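Non-sulfated chondroitin lyase E66 (Autographa californica nucleopolyhedrovirus, PDB 3VSN) cleaves non-sulfated chondroitin as a viral-envelope polysaccharide lyase and is essential for oral infection, perhaps by digesting the chondroitin sulfate barrier of the host midgut's peritrophic matrix. Local coordinates at residues V292-L304 and E350-W362. Residues are numbered along the deposited sequence; the frame is centred on the assembly and turned at random.
Sequences VVVPGVMSRNGTL and ESDPTNNIQAPLW
The carboxylate of D352 is gripped from both ends: OD2 accepts the N-H of R300 NE in a salt bridge of 2.7 Å, on its anti lone pair, while OD1 accepts from the backbone N of T354 and N355 in an Asx turn that fixes the acid's orientation. A second salt bridge runs from R300 NH1 to E350 OE1 at 2.9 Å, arriving 54° above the glutamate's carboxylate plane. Both acceptor oxygens lie near the guanidinium plane, at its edge, the carboxylates themselves turned steeply to it. The arginine reaches them by a bend at chi3 (-60°), its methylene CG lying 3.4 Å from E350 O. The other oxygen of E350, OE2, hydrogen-bonds H246 ND1, which ties the network to a catalytic proton acceptor.

The type I turn from S299 to G302, which carries R300, packs on 350-362. Q358, bent at chi2 (79°), sends NE2 weakly to N301 O. G302 suits the last corner because a CB there would crowd Q358 CG and, at these backbone angles, jam against N301 O. Farther along, G296 CA lies over the five-membered ring of W362, 4.0 Å from its centroid, a CH-pi contact; glycine suits because a CB would press close to W362 O. A water accepts from W362 NE1 and T303 N and donates to P295 O and S299 O, while P295 CB packs on L361 CD2 at 3.7 Å. R300, the transition-state stabilizer, and E350, important for activity, thus stand beside H246; with N191 and Y254 also catalytic, this is consistent with a polysaccharide lyase family 8-like active site.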
# COMPACT_ATOMS: atom_id res chain seq x y z
N VAL A 292 1.95 7.65 2.10
CA VAL A 292 0.52 7.36 2.19
C VAL A 292 0.15 6.25 1.20
O VAL A 292 0.53 6.28 0.02
CB VAL A 292 -0.35 8.63 1.98
CG1 VAL A 292 -1.83 8.32 2.18
CG2 VAL A 292 0.08 9.72 2.95
N VAL A 293 -0.58 5.25 1.71
CA VAL A 293 -0.98 4.08 0.94
C VAL A 293 -2.41 3.70 1.31
O VAL A 293 -2.76 3.67 2.50
CB VAL A 293 -0.08 2.85 1.22
CG1 VAL A 293 -0.41 1.70 0.28
CG2 VAL A 293 1.40 3.20 1.09
N VAL A 294 -3.23 3.41 0.30
CA VAL A 294 -4.62 2.98 0.52
C VAL A 294 -4.67 1.80 1.50
O VAL A 294 -3.93 0.83 1.34
CB VAL A 294 -5.34 2.67 -0.83
CG1 VAL A 294 -4.82 1.39 -1.47
CG2 VAL A 294 -6.85 2.62 -0.64
N PRO A 295 -5.51 1.90 2.55
CA PRO A 295 -5.49 0.88 3.61
C PRO A 295 -5.80 -0.54 3.15
O PRO A 295 -5.26 -1.49 3.73
CB PRO A 295 -6.57 1.37 4.59
CG PRO A 295 -6.64 2.84 4.36
CD PRO A 295 -6.38 3.04 2.90
N GLY A 296 -6.63 -0.70 2.12
CA GLY A 296 -7.03 -2.02 1.63
C GLY A 296 -5.91 -2.95 1.17
O GLY A 296 -6.12 -4.16 1.08
N VAL A 297 -4.74 -2.41 0.88
CA VAL A 297 -3.59 -3.23 0.46
C VAL A 297 -2.53 -3.37 1.56
O VAL A 297 -1.47 -3.97 1.35
CB VAL A 297 -2.93 -2.72 -0.85
CG1 VAL A 297 -3.96 -2.66 -1.99
CG2 VAL A 297 -2.28 -1.36 -0.65
N MET A 298 -2.82 -2.83 2.74
CA MET A 298 -1.86 -2.78 3.84
C MET A 298 -2.21 -3.76 4.97
O MET A 298 -3.06 -4.63 4.79
CB MET A 298 -1.69 -1.35 4.34
CG MET A 298 -1.10 -0.40 3.30
SD MET A 298 0.62 -0.77 2.87
CE MET A 298 1.49 0.06 4.20
N SER A 299 -1.56 -3.61 6.12
CA SER A 299 -1.68 -4.61 7.19
C SER A 299 -3.05 -4.65 7.88
O SER A 299 -3.82 -3.69 7.80
CB SER A 299 -0.53 -4.47 8.20
OG SER A 299 -0.37 -3.13 8.61
N ARG A 300 -3.32 -5.75 8.56
CA ARG A 300 -4.64 -6.02 9.15
C ARG A 300 -5.06 -5.07 10.28
O ARG A 300 -6.24 -5.00 10.61
CB ARG A 300 -4.72 -7.47 9.64
CG ARG A 300 -4.75 -8.50 8.52
CD ARG A 300 -4.76 -9.91 9.09
NE ARG A 300 -3.58 -10.16 9.91
CZ ARG A 300 -2.43 -10.64 9.45
NH1 ARG A 300 -2.29 -10.95 8.17
NH2 ARG A 300 -1.41 -10.82 10.28
N ASN A 301 -4.11 -4.35 10.88
CA ASN A 301 -4.45 -3.38 11.93
C ASN A 301 -5.16 -2.13 11.39
O ASN A 301 -5.79 -1.39 12.15
CB ASN A 301 -3.21 -2.99 12.74
CG ASN A 301 -2.15 -2.32 11.89
OD1 ASN A 301 -1.86 -2.75 10.78
ND2 ASN A 301 -1.55 -1.25 12.42
N GLY A 302 -5.06 -1.92 10.09
CA GLY A 302 -5.67 -0.76 9.45
C GLY A 302 -4.71 0.40 9.50
O GLY A 302 -4.58 1.07 10.53
N THR A 303 -4.03 0.64 8.38
CA THR A 303 -3.01 1.68 8.30
C THR A 303 -2.98 2.31 6.90
O THR A 303 -3.20 1.62 5.90
CB THR A 303 -1.61 1.14 8.68
OG1 THR A 303 -0.63 2.17 8.53
CG2 THR A 303 -1.21 -0.06 7.81
N LEU A 304 -2.71 3.61 6.85
CA LEU A 304 -2.58 4.32 5.58
C LEU A 304 -1.15 4.81 5.33
O LEU A 304 -0.92 5.64 4.46
CB LEU A 304 -3.56 5.50 5.50
CG LEU A 304 -3.71 6.52 6.65
CD1 LEU A 304 -2.40 7.21 7.02
CD2 LEU A 304 -4.77 7.55 6.30
N GLU A 350 -9.26 -9.58 5.48
CA GLU A 350 -8.56 -10.61 6.25
C GLU A 350 -8.49 -10.16 7.70
O GLU A 350 -8.08 -9.04 7.99
CB GLU A 350 -7.15 -10.85 5.69
CG GLU A 350 -6.47 -12.10 6.25
CD GLU A 350 -4.99 -12.16 5.93
OE1 GLU A 350 -4.30 -11.13 6.05
OE2 GLU A 350 -4.51 -13.25 5.55
N SER A 351 -8.91 -11.04 8.61
CA SER A 351 -8.87 -10.77 10.04
C SER A 351 -7.91 -11.72 10.77
O SER A 351 -7.46 -12.72 10.20
CB SER A 351 -10.27 -10.88 10.65
OG SER A 351 -10.83 -12.16 10.42
N ASP A 352 -7.61 -11.40 12.02
CA ASP A 352 -6.80 -12.26 12.89
C ASP A 352 -7.37 -12.19 14.32
O ASP A 352 -8.34 -11.47 14.55
CB ASP A 352 -5.31 -11.88 12.80
CG ASP A 352 -5.03 -10.45 13.25
OD1 ASP A 352 -5.39 -10.09 14.39
OD2 ASP A 352 -4.42 -9.69 12.47
N PRO A 353 -6.78 -12.95 15.28
CA PRO A 353 -7.33 -12.94 16.64
C PRO A 353 -7.47 -11.55 17.28
O PRO A 353 -8.36 -11.35 18.12
CB PRO A 353 -6.33 -13.79 17.43
CG PRO A 353 -5.80 -14.74 16.41
CD PRO A 353 -5.67 -13.92 15.15
N THR A 354 -6.61 -10.61 16.90
CA THR A 354 -6.63 -9.25 17.43
C THR A 354 -7.43 -8.27 16.55
O THR A 354 -8.26 -7.52 17.06
CB THR A 354 -5.20 -8.69 17.62
OG1 THR A 354 -4.40 -9.62 18.36
CG2 THR A 354 -5.22 -7.35 18.36
N ASN A 355 -7.17 -8.30 15.25
CA ASN A 355 -7.74 -7.34 14.31
C ASN A 355 -8.94 -7.91 13.58
O ASN A 355 -8.80 -8.85 12.80
CB ASN A 355 -6.69 -6.91 13.28
CG ASN A 355 -5.41 -6.38 13.91
OD1 ASN A 355 -4.33 -6.95 13.72
ND2 ASN A 355 -5.53 -5.31 14.67
N ASN A 356 -10.13 -7.36 13.83
CA ASN A 356 -11.33 -7.84 13.15
C ASN A 356 -12.38 -6.76 12.83
O ASN A 356 -13.51 -7.09 12.46
CB ASN A 356 -11.96 -9.02 13.90
CG ASN A 356 -12.35 -8.68 15.33
OD1 ASN A 356 -12.74 -7.55 15.63
ND2 ASN A 356 -12.25 -9.67 16.21
N ILE A 357 -11.99 -5.49 12.95
CA ILE A 357 -12.91 -4.38 12.70
C ILE A 357 -12.56 -3.55 11.46
O ILE A 357 -13.16 -2.50 11.21
CB ILE A 357 -13.06 -3.45 13.94
CG1 ILE A 357 -11.72 -2.80 14.32
CG2 ILE A 357 -13.66 -4.20 15.11
CD1 ILE A 357 -11.85 -1.69 15.34
N GLN A 358 -11.60 -4.02 10.67
CA GLN A 358 -11.03 -3.22 9.58
C GLN A 358 -11.69 -3.39 8.21
O GLN A 358 -11.29 -2.74 7.24
CB GLN A 358 -9.51 -3.46 9.49
CG GLN A 358 -8.70 -2.82 10.61
CD GLN A 358 -8.73 -3.60 11.93
OE1 GLN A 358 -9.29 -4.70 12.01
NE2 GLN A 358 -8.11 -3.04 12.96
N ALA A 359 -12.71 -4.26 8.11
CA ALA A 359 -13.36 -4.53 6.82
C ALA A 359 -14.02 -3.31 6.16
O ALA A 359 -13.88 -3.13 4.95
CB ALA A 359 -14.34 -5.69 6.92
N PRO A 360 -14.76 -2.49 6.94
CA PRO A 360 -15.32 -1.29 6.31
C PRO A 360 -14.28 -0.37 5.66
O PRO A 360 -14.50 0.11 4.55
CB PRO A 360 -16.04 -0.59 7.47
CG PRO A 360 -16.46 -1.73 8.34
CD PRO A 360 -15.27 -2.66 8.31
N LEU A 361 -13.15 -0.17 6.34
CA LEU A 361 -12.05 0.64 5.80
C LEU A 361 -11.47 0.05 4.51
O LEU A 361 -11.17 0.78 3.56
CB LEU A 361 -10.95 0.84 6.85
CG LEU A 361 -9.75 1.73 6.52
CD1 LEU A 361 -10.17 3.18 6.28
CD2 LEU A 361 -8.70 1.65 7.62
N TRP A 362 -11.33 -1.27 4.47
CA TRP A 362 -10.79 -1.96 3.29
C TRP A 362 -11.71 -1.98 2.11
O TRP A 362 -11.26 -2.12 0.97
CB TRP A 362 -10.43 -3.40 3.64
CG TRP A 362 -9.16 -3.58 4.45
CD1 TRP A 362 -8.54 -2.66 5.28
CD2 TRP A 362 -8.34 -4.79 4.53
NE1 TRP A 362 -7.41 -3.20 5.85
CE2 TRP A 362 -7.24 -4.48 5.45
CE3 TRP A 362 -8.41 -6.06 3.96
CZ2 TRP A 362 -6.26 -5.41 5.76
CZ3 TRP A 362 -7.42 -6.99 4.28
CH2 TRP A 362 -6.37 -6.67 5.16
O HOH W 1 -4.76 -1.49 6.43
O HOH W 2 -8.99 0.79 1.42
O HOH W 3 -8.07 -6.93 9.97